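PDB 6LYJ: uracil-DNA glycosylase from Epstein-Barr virus, which belongs to the uracil-DNA glycosylase superfamily and has the alpha/beta fold of that family, a four-stranded parallel sheet flanked by helices. Local coordinates for residues L28-L33 and R46-V51; D36-S41 and A168-H173; R57-A62 and I151-K156; H173-L178 and A198-S203. All blocks are in the same frame, centred on the assembly; numbering follows the deposited sequence.

Contact 1 of 4, residues L28-L33 and R46-V51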
loop_
_atom_site.group_PDB
_atom_site.type_symbol
_atom_site.label_atom_id
_atom_site.label_comp_id
_atom_site.label_asym_id
_atom_site.label_seq_id
_atom_site.Cartn_x
_atom_site.Cartn_y
_atom_site.Cartn_z
ATOM N N LEU A 28 -18.434 -17.003 6.690
ATOM C CA LEU A 28 -18.015 -15.655 6.341
ATOM C C LEU A 28 -16.535 -15.408 6.606
ATOM O O LEU A 28 -16.088 -14.258 6.522
ATOM C CB LEU A 28 -18.865 -14.634 7.100
ATOM C CG LEU A 28 -20.367 -14.739 6.812
ATOM C CD1 LEU A 28 -21.163 -13.778 7.687
ATOM C CD2 LEU A 28 -20.660 -14.504 5.331
ATOM N N LEU A 29 -15.780 -16.455 6.960
ATOM C CA LEU A 29 -14.325 -16.413 7.096
ATOM C C LEU A 29 -13.849 -15.530 8.244
ATOM O O LEU A 29 -12.662 -15.542 8.583
ATOM C CB LEU A 29 -13.672 -15.948 5.792
ATOM C CG LEU A 29 -13.930 -16.812 4.559
ATOM C CD1 LEU A 29 -13.357 -16.138 3.320
ATOM C CD2 LEU A 29 -13.339 -18.203 4.750
ATOM N N LEU A 30 -14.743 -14.759 8.830
ATOM C CA LEU A 30 -14.393 -13.857 9.917
ATOM C C LEU A 30 -14.453 -14.578 11.261
ATOM O O LEU A 30 -15.256 -15.497 11.443
ATOM C CB LEU A 30 -15.346 -12.665 9.943
ATOM C CG LEU A 30 -15.149 -11.601 8.859
ATOM C CD1 LEU A 30 -16.341 -10.667 8.840
ATOM C CD2 LEU A 30 -13.872 -10.821 9.094
ATOM N N PRO A 31 -13.621 -14.168 12.218
ATOM C CA PRO A 31 -13.721 -14.724 13.570
ATOM C C PRO A 31 -15.037 -14.338 14.219
ATOM O O PRO A 31 -15.665 -13.334 13.870
ATOM C CB PRO A 31 -12.532 -14.098 14.313
ATOM C CG PRO A 31 -11.668 -13.492 13.245
ATOM C CD PRO A 31 -12.580 -13.133 12.127
ATOM N N ASP A 32 -15.450 -15.163 15.185
ATOM C CA ASP A 32 -16.738 -14.958 15.840
ATOM C C ASP A 32 -16.817 -13.587 16.505
ATOM O O ASP A 32 -17.886 -12.965 16.532
ATOM C CB ASP A 32 -16.983 -16.063 16.870
ATOM C CG ASP A 32 -17.156 -17.430 16.233
ATOM O OD1 ASP A 32 -17.778 -17.515 15.153
ATOM O OD2 ASP A 32 -16.669 -18.422 16.815
ATOM N N LEU A 33 -15.706 -13.107 17.069
ATOM C CA LEU A 33 -15.723 -11.787 17.693
ATOM C C LEU A 33 -16.030 -10.700 16.671
ATOM O O LEU A 33 -16.739 -9.736 16.974
ATOM C CB LEU A 33 -14.387 -11.520 18.382
ATOM C CG LEU A 33 -14.216 -12.185 19.746
ATOM C CD1 LEU A 33 -12.770 -12.089 20.182
ATOM C CD2 LEU A 33 -15.137 -11.557 20.783
ATOM N N ARG A 46 -25.391 -12.022 3.236
ATOM C CA ARG A 46 -25.470 -12.652 1.921
ATOM C C ARG A 46 -24.567 -11.948 0.913
ATOM O O ARG A 46 -23.949 -12.602 0.067
ATOM C CB ARG A 46 -26.919 -12.666 1.437
ATOM C CG ARG A 46 -27.772 -13.706 2.140
ATOM C CD ARG A 46 -29.249 -13.553 1.811
ATOM N NE ARG A 46 -29.525 -13.708 0.387
ATOM C CZ ARG A 46 -30.738 -13.600 -0.147
ATOM N NH1 ARG A 46 -31.772 -13.335 0.629
ATOM N NH2 ARG A 46 -30.922 -13.758 -1.451
ATOM N N LYS A 47 -24.466 -10.620 0.996
ATOM C CA LYS A 47 -23.583 -9.879 0.094
ATOM C C LYS A 47 -22.115 -10.233 0.334
ATOM O O LYS A 47 -21.344 -10.434 -0.621
ATOM C CB LYS A 47 -23.825 -8.376 0.259
ATOM C CG LYS A 47 -25.194 -7.924 -0.235
ATOM C CD LYS A 47 -25.603 -6.573 0.346
ATOM C CE LYS A 47 -24.764 -5.446 -0.219
ATOM N NZ LYS A 47 -24.955 -5.311 -1.684
ATOM N N LEU A 48 -21.708 -10.325 1.603
ATOM C CA LEU A 48 -20.350 -10.771 1.902
ATOM C C LEU A 48 -20.122 -12.200 1.412
ATOM O O LEU A 48 -19.078 -12.506 0.817
ATOM C CB LEU A 48 -20.077 -10.654 3.401
ATOM C CG LEU A 48 -18.746 -11.236 3.880
ATOM C CD1 LEU A 48 -17.577 -10.570 3.169
ATOM C CD2 LEU A 48 -18.619 -11.093 5.391
ATOM N N ALA A 49 -21.075 -13.099 1.690
ATOM C CA ALA A 49 -20.970 -14.469 1.196
ATOM C C ALA A 49 -20.830 -14.503 -0.319
ATOM O O ALA A 49 -20.103 -15.344 -0.857
ATOM C CB ALA A 49 -22.188 -15.286 1.631
ATOM N N ALA A 50 -21.490 -13.575 -1.017
ATOM C CA ALA A 50 -21.415 -13.540 -2.473
ATOM C C ALA A 50 -20.036 -13.098 -2.937
ATOM O O ALA A 50 -19.517 -13.612 -3.934
ATOM C CB ALA A 50 -22.496 -12.616 -3.032
ATOM N N VAL A 51 -19.425 -12.145 -2.229
ATOM C CA VAL A 51 -18.062 -11.751 -2.589
ATOM C C VAL A 51 -17.104 -12.919 -2.372
ATOM O O VAL A 51 -16.225 -13.197 -3.206
ATOM C CB VAL A 51 -17.629 -10.508 -1.794
ATOM C CG1 VAL A 51 -16.240 -10.069 -2.226
ATOM C CG2 VAL A 51 -18.629 -9.380 -1.984
#

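Contact 2 of 4, residues D36-S41 and A168-H173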
loop_
_atom_site.group_PDB
_atom_site.type_symbol
_atom_site.label_atom_id
_atom_site.label_comp_id
_atom_site.label_asym_id
_atom_site.label_seq_id
_atom_site.Cartn_x
_atom_site.Cartn_y
_atom_site.Cartn_z
ATOM N N ASP A 36 -19.775 -10.865 15.882
ATOM C CA ASP A 36 -20.474 -10.164 16.958
ATOM C C ASP A 36 -20.314 -8.652 16.834
ATOM O O ASP A 36 -21.266 -7.897 17.064
ATOM C CB ASP A 36 -19.965 -10.642 18.320
ATOM C CG ASP A 36 -20.238 -12.115 18.565
ATOM O OD1 ASP A 36 -21.144 -12.671 17.908
ATOM O OD2 ASP A 36 -19.552 -12.716 19.421
ATOM N N PHE A 37 -19.107 -8.192 16.490
ATOM C CA PHE A 37 -18.833 -6.761 16.411
ATOM C C PHE A 37 -19.591 -6.095 15.269
ATOM O O PHE A 37 -20.130 -4.995 15.434
ATOM C CB PHE A 37 -17.328 -6.545 16.250
ATOM C CG PHE A 37 -16.909 -5.105 16.249
ATOM C CD1 PHE A 37 -16.775 -4.405 17.437
ATOM C CD2 PHE A 37 -16.621 -4.457 15.058
ATOM C CE1 PHE A 37 -16.376 -3.082 17.438
ATOM C CE2 PHE A 37 -16.222 -3.132 15.052
ATOM C CZ PHE A 37 -16.099 -2.446 16.244
ATOM N N LEU A 38 -19.638 -6.737 14.101
ATOM C CA LEU A 38 -20.237 -6.097 12.939
ATOM C C LEU A 38 -21.759 -6.148 12.967
ATOM O O LEU A 38 -22.408 -5.224 12.466
ATOM C CB LEU A 38 -19.723 -6.756 11.658
ATOM C CG LEU A 38 -18.225 -6.641 11.364
ATOM C CD1 LEU A 38 -17.854 -7.455 10.127
ATOM C CD2 LEU A 38 -17.810 -5.182 11.203
ATOM N N GLN A 39 -22.336 -7.186 13.575
ATOM C CA GLN A 39 -23.788 -7.361 13.626
ATOM C C GLN A 39 -24.395 -7.242 12.230
ATOM O O GLN A 39 -25.334 -6.479 11.996
ATOM C CB GLN A 39 -24.433 -6.365 14.592
ATOM C CG GLN A 39 -23.946 -6.472 16.027
ATOM C CD GLN A 39 -24.398 -7.753 16.698
ATOM O OE1 GLN A 39 -25.501 -8.243 16.453
ATOM N NE2 GLN A 39 -23.545 -8.307 17.553
ATOM N N LEU A 40 -23.837 -8.001 11.290
ATOM C CA LEU A 40 -24.241 -7.881 9.895
ATOM C C LEU A 40 -25.687 -8.318 9.719
ATOM O O LEU A 40 -26.084 -9.385 10.196
ATOM C CB LEU A 40 -23.328 -8.716 8.998
ATOM C CG LEU A 40 -21.847 -8.341 8.928
ATOM C CD1 LEU A 40 -21.111 -9.321 8.036
ATOM C CD2 LEU A 40 -21.681 -6.921 8.402
ATOM N N SER A 41 -26.481 -7.482 9.049
ATOM C CA SER A 41 -27.840 -7.867 8.710
ATOM C C SER A 41 -27.814 -9.108 7.819
ATOM O O SER A 41 -26.784 -9.428 7.217
ATOM C CB SER A 41 -28.557 -6.714 8.011
ATOM O OG SER A 41 -27.967 -6.436 6.755
ATOM N N ALA A 168 -14.577 -3.579 -1.650
ATOM C CA ALA A 168 -14.601 -2.185 -1.212
ATOM C C ALA A 168 -15.854 -1.872 -0.401
ATOM O O ALA A 168 -15.787 -1.147 0.598
ATOM C CB ALA A 168 -14.494 -1.248 -2.419
ATOM N N TRP A 169 -17.004 -2.419 -0.804
ATOM C CA TRP A 169 -18.211 -2.278 0.008
ATOM C C TRP A 169 -17.999 -2.829 1.415
ATOM O O TRP A 169 -18.346 -2.178 2.412
ATOM C CB TRP A 169 -19.383 -2.989 -0.677
ATOM C CG TRP A 169 -20.474 -3.365 0.271
ATOM C CD1 TRP A 169 -21.488 -2.567 0.714
ATOM C CD2 TRP A 169 -20.646 -4.631 0.917
ATOM N NE1 TRP A 169 -22.286 -3.261 1.591
ATOM C CE2 TRP A 169 -21.789 -4.530 1.734
ATOM C CE3 TRP A 169 -19.944 -5.842 0.883
ATOM C CZ2 TRP A 169 -22.248 -5.594 2.510
ATOM C CZ3 TRP A 169 -20.401 -6.895 1.659
ATOM C CH2 TRP A 169 -21.543 -6.764 2.457
ATOM N N PHE A 170 -17.375 -4.005 1.517
ATOM C CA PHE A 170 -17.209 -4.643 2.819
ATOM C C PHE A 170 -16.253 -3.848 3.699
ATOM O O PHE A 170 -16.548 -3.591 4.872
ATOM C CB PHE A 170 -16.721 -6.083 2.651
ATOM C CG PHE A 170 -16.350 -6.748 3.952
ATOM C CD1 PHE A 170 -17.313 -6.981 4.923
ATOM C CD2 PHE A 170 -15.044 -7.141 4.204
ATOM C CE1 PHE A 170 -16.979 -7.586 6.130
ATOM C CE2 PHE A 170 -14.704 -7.754 5.408
ATOM C CZ PHE A 170 -15.674 -7.975 6.368
ATOM N N THR A 171 -15.090 -3.467 3.160
ATOM C CA THR A 171 -14.117 -2.757 3.986
ATOM C C THR A 171 -14.576 -1.337 4.312
ATOM O O THR A 171 -14.277 -0.836 5.404
ATOM C CB THR A 171 -12.736 -2.754 3.320
ATOM O OG1 THR A 171 -12.823 -2.240 1.984
ATOM C CG2 THR A 171 -12.166 -4.168 3.285
ATOM N N ASP A 172 -15.305 -0.676 3.403
ATOM C CA ASP A 172 -15.968 0.577 3.750
ATOM C C ASP A 172 -16.876 0.393 4.958
ATOM O O ASP A 172 -16.868 1.207 5.892
ATOM C CB ASP A 172 -16.785 1.095 2.562
ATOM C CG ASP A 172 -15.947 1.855 1.545
ATOM O OD1 ASP A 172 -14.725 2.012 1.746
ATOM O OD2 ASP A 172 -16.531 2.295 0.534
ATOM N N HIS A 173 -17.695 -0.663 4.938
ATOM C CA HIS A 173 -18.608 -0.890 6.052
ATOM C C HIS A 173 -17.832 -1.158 7.339
ATOM O O HIS A 173 -18.208 -0.668 8.412
ATOM C CB HIS A 173 -19.553 -2.047 5.721
ATOM C CG HIS A 173 -20.589 -2.311 6.772
ATOM N ND1 HIS A 173 -21.660 -1.471 6.990
ATOM C CD2 HIS A 173 -20.734 -3.338 7.642
ATOM C CE1 HIS A 173 -22.410 -1.961 7.962
ATOM N NE2 HIS A 173 -21.870 -3.094 8.373
HETATM O O HOH W 1 -23.509 -4.444 10.262
#

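Contact 3 of 4, residues R57-A62 and I151-K156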
loop_
_atom_site.group_PDB
_atom_site.type_symbol
_atom_site.label_atom_id
_atom_site.label_comp_id
_atom_site.label_asym_id
_atom_site.label_seq_id
_atom_site.Cartn_x
_atom_site.Cartn_y
_atom_site.Cartn_z
ATOM N N ARG A 57 -14.752 -18.741 -7.027
ATOM C CA ARG A 57 -14.811 -19.056 -8.453
ATOM C C ARG A 57 -13.535 -18.628 -9.162
ATOM O O ARG A 57 -13.010 -19.360 -10.012
ATOM C CB ARG A 57 -16.020 -18.387 -9.111
ATOM C CG ARG A 57 -17.374 -18.942 -8.700
ATOM C CD ARG A 57 -18.487 -18.400 -9.595
ATOM N NE ARG A 57 -18.490 -16.940 -9.683
ATOM C CZ ARG A 57 -19.098 -16.131 -8.817
ATOM N NH1 ARG A 57 -19.749 -16.630 -7.776
ATOM N NH2 ARG A 57 -19.043 -14.816 -8.991
ATOM N N LEU A 58 -13.026 -17.438 -8.834
ATOM C CA LEU A 58 -11.825 -16.944 -9.500
ATOM C C LEU A 58 -10.592 -17.771 -9.148
ATOM O O LEU A 58 -9.654 -17.848 -9.949
ATOM C CB LEU A 58 -11.598 -15.473 -9.146
ATOM C CG LEU A 58 -12.672 -14.496 -9.631
ATOM C CD1 LEU A 58 -12.526 -13.148 -8.944
ATOM C CD2 LEU A 58 -12.591 -14.340 -11.141
ATOM N N ARG A 59 -10.578 -18.407 -7.972
ATOM C CA ARG A 59 -9.389 -19.144 -7.544
ATOM C C ARG A 59 -9.124 -20.388 -8.385
ATOM O O ARG A 59 -7.973 -20.830 -8.476
ATOM C CB ARG A 59 -9.515 -19.542 -6.074
ATOM C CG ARG A 59 -8.905 -18.550 -5.112
ATOM C CD ARG A 59 -8.866 -19.105 -3.701
ATOM N NE ARG A 59 -8.998 -18.033 -2.722
ATOM C CZ ARG A 59 -7.988 -17.277 -2.310
ATOM N NH1 ARG A 59 -6.764 -17.488 -2.776
ATOM N NH2 ARG A 59 -8.198 -16.320 -1.421
ATOM N N THR A 60 -10.158 -20.978 -8.988
ATOM C CA THR A 60 -9.945 -22.154 -9.824
ATOM C C THR A 60 -9.428 -21.803 -11.210
ATOM O O THR A 60 -8.945 -22.693 -11.919
ATOM C CB THR A 60 -11.235 -22.968 -9.963
ATOM O OG1 THR A 60 -12.191 -22.232 -10.734
ATOM C CG2 THR A 60 -11.824 -23.279 -8.595
ATOM N N GLN A 61 -9.510 -20.536 -11.608
ATOM C CA GLN A 61 -9.030 -20.101 -12.910
ATOM C C GLN A 61 -7.642 -19.477 -12.873
ATOM O O GLN A 61 -6.979 -19.425 -13.915
ATOM C CB GLN A 61 -10.033 -19.119 -13.527
ATOM C CG GLN A 61 -11.432 -19.711 -13.641
ATOM C CD GLN A 61 -12.512 -18.667 -13.831
ATOM O OE1 GLN A 61 -12.269 -17.469 -13.685
ATOM N NE2 GLN A 61 -13.718 -19.117 -14.161
ATOM N N ALA A 62 -7.175 -19.025 -11.711
ATOM C CA ALA A 62 -5.902 -18.323 -11.638
ATOM C C ALA A 62 -5.425 -18.310 -10.194
ATOM O O ALA A 62 -6.175 -18.621 -9.265
ATOM C CB ALA A 62 -6.018 -16.896 -12.184
ATOM N N ILE A 151 -9.031 -3.666 -0.330
ATOM C CA ILE A 151 -9.292 -4.811 -1.197
ATOM C C ILE A 151 -8.543 -6.004 -0.622
ATOM O O ILE A 151 -7.337 -5.916 -0.360
ATOM C CB ILE A 151 -8.863 -4.535 -2.651
ATOM C CG1 ILE A 151 -9.461 -3.225 -3.166
ATOM C CG2 ILE A 151 -9.248 -5.694 -3.559
ATOM C CD1 ILE A 151 -10.980 -3.169 -3.085
ATOM N N LEU A 152 -9.249 -7.116 -0.411
ATOM C CA LEU A 152 -8.690 -8.196 0.394
ATOM C C LEU A 152 -8.072 -9.322 -0.429
ATOM O O LEU A 152 -7.391 -10.178 0.148
ATOM C CB LEU A 152 -9.761 -8.777 1.332
ATOM C CG LEU A 152 -10.241 -7.821 2.429
ATOM C CD1 LEU A 152 -11.317 -8.457 3.302
ATOM C CD2 LEU A 152 -9.075 -7.339 3.277
ATOM N N THR A 153 -8.278 -9.346 -1.745
ATOM C CA THR A 153 -7.656 -10.351 -2.596
ATOM C C THR A 153 -7.101 -9.684 -3.849
ATOM O O THR A 153 -7.423 -8.534 -4.159
ATOM C CB THR A 153 -8.647 -11.472 -2.970
ATOM O OG1 THR A 153 -9.822 -10.901 -3.556
ATOM C CG2 THR A 153 -9.038 -12.287 -1.735
ATOM N N VAL A 154 -6.244 -10.415 -4.559
ATOM C CA VAL A 154 -5.676 -9.934 -5.815
ATOM C C VAL A 154 -5.222 -11.140 -6.630
ATOM O O VAL A 154 -4.731 -12.130 -6.078
ATOM C CB VAL A 154 -4.521 -8.936 -5.560
ATOM C CG1 VAL A 154 -3.341 -9.623 -4.869
ATOM C CG2 VAL A 154 -4.089 -8.262 -6.855
ATOM N N GLN A 155 -5.392 -11.058 -7.948
ATOM C CA GLN A 155 -4.846 -12.076 -8.835
ATOM C C GLN A 155 -3.343 -11.868 -8.998
ATOM O O GLN A 155 -2.865 -10.732 -9.069
ATOM C CB GLN A 155 -5.539 -12.044 -10.199
ATOM C CG GLN A 155 -5.105 -13.173 -11.133
ATOM C CD GLN A 155 -5.747 -13.100 -12.509
ATOM O OE1 GLN A 155 -6.901 -12.695 -12.654
ATOM N NE2 GLN A 155 -4.998 -13.505 -13.529
ATOM N N LYS A 156 -2.603 -12.976 -9.020
ATOM C CA LYS A 156 -1.152 -12.938 -9.174
ATOM C C LYS A 156 -0.727 -12.034 -10.327
ATOM O O LYS A 156 -1.223 -12.159 -11.448
ATOM C CB LYS A 156 -0.623 -14.354 -9.400
ATOM C CG LYS A 156 0.820 -14.417 -9.871
ATOM C CD LYS A 156 1.227 -15.848 -10.174
ATOM C CE LYS A 156 2.602 -15.911 -10.821
ATOM N NZ LYS A 156 2.900 -17.274 -11.344
#

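Contact 4 of 4, residues H173-L178 and A198-S203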
loop_
_atom_site.group_PDB
_atom_site.type_symbol
_atom_site.label_atom_id
_atom_site.label_comp_id
_atom_site.label_asym_id
_atom_site.label_seq_id
_atom_site.Cartn_x
_atom_site.Cartn_y
_atom_site.Cartn_z
ATOM N N HIS A 173 -17.695 -0.663 4.938
ATOM C CA HIS A 173 -18.608 -0.890 6.052
ATOM C C HIS A 173 -17.832 -1.158 7.339
ATOM O O HIS A 173 -18.208 -0.668 8.412
ATOM C CB HIS A 173 -19.553 -2.047 5.721
ATOM C CG HIS A 173 -20.589 -2.311 6.772
ATOM N ND1 HIS A 173 -21.660 -1.471 6.990
ATOM C CD2 HIS A 173 -20.734 -3.338 7.642
ATOM C CE1 HIS A 173 -22.410 -1.961 7.962
ATOM N NE2 HIS A 173 -21.870 -3.094 8.373
ATOM N N VAL A 174 -16.745 -1.931 7.245
ATOM C CA VAL A 174 -15.893 -2.189 8.405
ATOM C C VAL A 174 -15.354 -0.882 8.982
ATOM O O VAL A 174 -15.353 -0.678 10.201
ATOM C CB VAL A 174 -14.747 -3.147 8.032
ATOM C CG1 VAL A 174 -13.696 -3.167 9.135
ATOM C CG2 VAL A 174 -15.285 -4.549 7.789
ATOM N N ILE A 175 -14.870 0.011 8.116
ATOM C CA ILE A 175 -14.350 1.298 8.586
ATOM C C ILE A 175 -15.448 2.085 9.292
ATOM O O ILE A 175 -15.241 2.654 10.376
ATOM C CB ILE A 175 -13.743 2.091 7.412
ATOM C CG1 ILE A 175 -12.503 1.370 6.870
ATOM C CG2 ILE A 175 -13.405 3.522 7.836
ATOM C CD1 ILE A 175 -12.021 1.891 5.515
ATOM N N SER A 176 -16.630 2.143 8.670
ATOM C CA SER A 176 -17.753 2.869 9.254
ATOM C C SER A 176 -18.099 2.319 10.630
ATOM O O SER A 176 -18.327 3.079 11.581
ATOM C CB SER A 176 -18.968 2.789 8.327
ATOM O OG SER A 176 -18.732 3.481 7.112
ATOM N N LEU A 177 -18.121 0.995 10.759
ATOM C CA LEU A 177 -18.497 0.382 12.024
ATOM C C LEU A 177 -17.412 0.572 13.073
ATOM O O LEU A 177 -17.716 0.730 14.255
ATOM C CB LEU A 177 -18.822 -1.097 11.820
ATOM C CG LEU A 177 -20.328 -1.367 11.749
ATOM C CD1 LEU A 177 -21.001 -0.456 10.730
ATOM C CD2 LEU A 177 -20.598 -2.815 11.415
ATOM N N LEU A 178 -16.142 0.550 12.671
ATOM C CA LEU A 178 -15.076 0.856 13.623
ATOM C C LEU A 178 -15.240 2.268 14.167
ATOM O O LEU A 178 -15.136 2.498 15.377
ATOM C CB LEU A 178 -13.708 0.688 12.960
ATOM C CG LEU A 178 -13.254 -0.738 12.639
ATOM C CD1 LEU A 178 -12.104 -0.700 11.658
ATOM C CD2 LEU A 178 -12.848 -1.475 13.914
ATOM N N ALA A 198 -11.738 9.088 4.539
ATOM C CA ALA A 198 -11.881 9.962 5.700
ATOM C C ALA A 198 -13.340 10.307 5.975
ATOM O O ALA A 198 -13.753 10.415 7.136
ATOM C CB ALA A 198 -11.064 11.239 5.493
ATOM N N SER A 199 -14.134 10.482 4.918
ATOM C CA SER A 199 -15.536 10.845 5.074
ATOM C C SER A 199 -16.365 9.746 5.729
ATOM O O SER A 199 -17.518 9.999 6.092
ATOM C CB SER A 199 -16.128 11.209 3.711
ATOM O OG SER A 199 -16.082 10.098 2.831
ATOM N N LEU A 200 -15.814 8.540 5.878
ATOM C CA LEU A 200 -16.477 7.474 6.617
ATOM C C LEU A 200 -16.274 7.577 8.123
ATOM O O LEU A 200 -16.988 6.904 8.873
ATOM C CB LEU A 200 -15.970 6.107 6.144
ATOM C CG LEU A 200 -16.183 5.730 4.677
ATOM C CD1 LEU A 200 -15.512 4.398 4.362
ATOM C CD2 LEU A 200 -17.665 5.662 4.367
ATOM N N ILE A 201 -15.334 8.399 8.584
ATOM C CA ILE A 201 -14.869 8.378 9.967
ATOM C C ILE A 201 -15.362 9.624 10.687
ATOM O O ILE A 201 -15.316 10.732 10.140
ATOM C CB ILE A 201 -13.332 8.284 10.037
ATOM C CG1 ILE A 201 -12.831 7.059 9.265
ATOM C CG2 ILE A 201 -12.866 8.241 11.490
ATOM C CD1 ILE A 201 -11.376 7.154 8.845
ATOM N N ASN A 202 -15.843 9.437 11.914
ATOM C CA ASN A 202 -16.287 10.539 12.765
ATOM C C ASN A 202 -15.048 11.203 13.356
ATOM O O ASN A 202 -14.505 10.746 14.365
ATOM C CB ASN A 202 -17.228 10.019 13.847
ATOM C CG ASN A 202 -17.811 11.127 14.712
ATOM O OD1 ASN A 202 -17.289 12.239 14.768
ATOM N ND2 ASN A 202 -18.903 10.816 15.396
ATOM N N SER A 203 -14.600 12.298 12.739
ATOM C CA SER A 203 -13.365 12.949 13.158
ATOM C C SER A 203 -13.521 13.789 14.421
ATOM O O SER A 203 -12.546 14.420 14.845
ATOM C CB SER A 203 -12.815 13.825 12.026
ATOM O OG SER A 203 -13.759 14.804 11.628
HETATM O O HOH W 2 -19.451 5.980 8.113
#

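Contact 1 of 4, residues L28-L33 and R46-V51
Leu28 meets helix 42-59 through two of its side-chain atoms. Its CB lies 3.9 Å from CD2 of Leu48, the first touch along the side chain. With CG beside the backbone N (chi1 -59°) and the chain continuing extended (chi2 175°), the isobutyl group is carried in over the helix, although the CA-CB bond itself does not point there. At the tip, CD2 does the rest: it lies 3.9 Å from the backbone N of Ala49, 4.0 Å from Leu48 CD2 and 4.1 Å from Ala49 CB, so one methyl bridges two consecutive helix residues. The backbones are nearest here, Leu28 CA and Ala49 CA 6.1 Å apart, consistent with the small side chain of Ala49. From the other side, Leu48 reaches out with CG anti to its backbone N (chi1 173°), and its CD2 also meets Leu30 CD1 at 4.2 Å. Leu48 CD2 is thus common to Leu28 and Leu30, and the touching side chains are all aliphatic. Leu28 also touches Leu35 of helix 32-38, and Leu30 touches Leu38 there. The loop before helix 32-38 packs against both helix 42-59 and, through Leu30 on Phe170, helix 167-181; these two helices also meet each other through Leu48 and Phe170.

Contact 2 of 4, residues D36-S41 and A168-H173
Leu38 and Phe170 make the apolar pair of this contact. Leu38 CD1 comes 4.1 Å from CE1 of Phe170, the two side chains crossing at about a right angle. A second van der Waals contact sets a methyl against the imidazole: the side chains of Leu40 and His173 slide past each other in opposite directions, and Leu40 CD2 lies 3.8 Å from both CD2 and NE2 of His173, reaching the ring obliquely. His173 has CG anti to its backbone N (chi1 -177°), which extends the ring from the helix toward the loop.

The polar part goes through a single water. It donates to Leu38 O at 2.6 Å and is hydrogen-bonded to His173 NE2 at 2.8 Å, at the edge of the ring and in its plane. The carbonyl belongs to the last residue of helix 32-38, since Gln39 leaves helical geometry with a positive phi of 51°. The water therefore joins the end of one helix to a side chain of another and probably restricts rotation of the imidazole.

Around these pairs, Phe44 of helix 42-59 meets His173 edge-to-face, while Leu48 of that helix touches Leu40. Helix 32-38, helix 42-59 and helix 167-181 thus converge here.

Contact 3 of 4, residues R57-A62 and I151-K156
The last part of helix 42-59 and the residues leading to strand 64-65 meet strand 154-155, which pairs with strand 64-65 in a two-stranded antiparallel sheet, and the residues just before it. Ala62 and Gln155 form the closer pair. Ala62 CB rests against the carboxamide end, 3.8 Å from Gln155 NE2 and 3.8 Å from Gln155 CD, with Gln155 CG at 4.0 Å. Gln155 presents its amide this way because CG stands anti to the backbone N (chi1 -175°) and the chain stays extended beyond it (chi2 -177°), which lays the aliphatic part and the amide along the same methyl.

The second pair is looser. Arg59 NH2 approaches Thr153 CG2 at 4.1 Å, the guanidinium meeting the methyl obliquely after a bend at chi3. The polar ends are occupied by other partners: Arg59 NH2 bonds to Pro66 O, and Thr153 OG1 has Trp167 NE1 and His162 ND1 as partners. Thr153 thus turns its methyl to the arginine while its hydroxyl is bonded to Trp167 and His162.

Val64 touches both Arg59 and Thr153, and backbone bonds pair Val154 with Tyr65 and Lys156 with Thr63. The arrangement is that of a helix-to-strand connection packed beside the antiparallel ladder it enters.

Contact 4 of 4, residues H173-L178 and A198-S203
Ser176 OG is gripped by two partners, a water at 2.8 Å and, through a hydrogen bond, Asp172 O one turn earlier in its own helix. The same water donates to Leu200 O at 2.7 Å, so it spans the gap between helix 167-181 and the segment 198-203. With chi1 at -66° the hydroxyl stands beside the backbone N, a position from which it can face back along the helix to Asp172 O. The water bridge falls where the backbones are near each other, Ser176 CA and Leu200 CA being 5.5 Å apart. The hydroxyl oxygen also borders apolar groups, with Leu200 CD2 at 3.7 Å from Ser176 OG.

Helix 167-181 flanks the parallel sheet of the glycosylase fold, and Leu200 ends a 3-10 turn in the connection between helix 191-195 and strand 207-211. The CA-CB bond of Ile175 points toward segment 198-203. Its CG2 branch, anti to the backbone N, does the touching: Ile175 CG2 is 4.0 Å from Leu200 CB and 3.9 Å from Ile201 CG1. The side chains of Ile175 and Leu200 cross at about a right angle, and those of Ile175 and Ile201 cross obliquely; the one methyl touches two successive residues. Ile175 also rests on Leu148 of strand 145-149, while Ile201 packs on Phe187 and Leu189 of strand 186-190. One residue on, Asn202 N is hydrogen-bonded to Ser179 OG of helix 167-181.

Contacts 1 and 2 lie about 9 Å apart between centres and share helix 32-38; they touch directly, Lys47 and Leu48 packing against Trp169. Contacts 2 and 4 share His173 and helix 167-181, with centres about 11 Å apart. Contact 3 stands away from contact 4, about 27 Å between centres, and shares helix 42-59 with contact 1. All four are partly buried. Contacts 4 and 2 lie deeper, their centres about 13 and 15 Å from that of the chain, against 18 and 19 Å for contacts 1 and 3. Their chemistry differs: contact 1 joins aliphatic side chains, contacts 2 and 4 add a bridging water to apolar packing, and contact 3 sets methyls against polar side-chain ends.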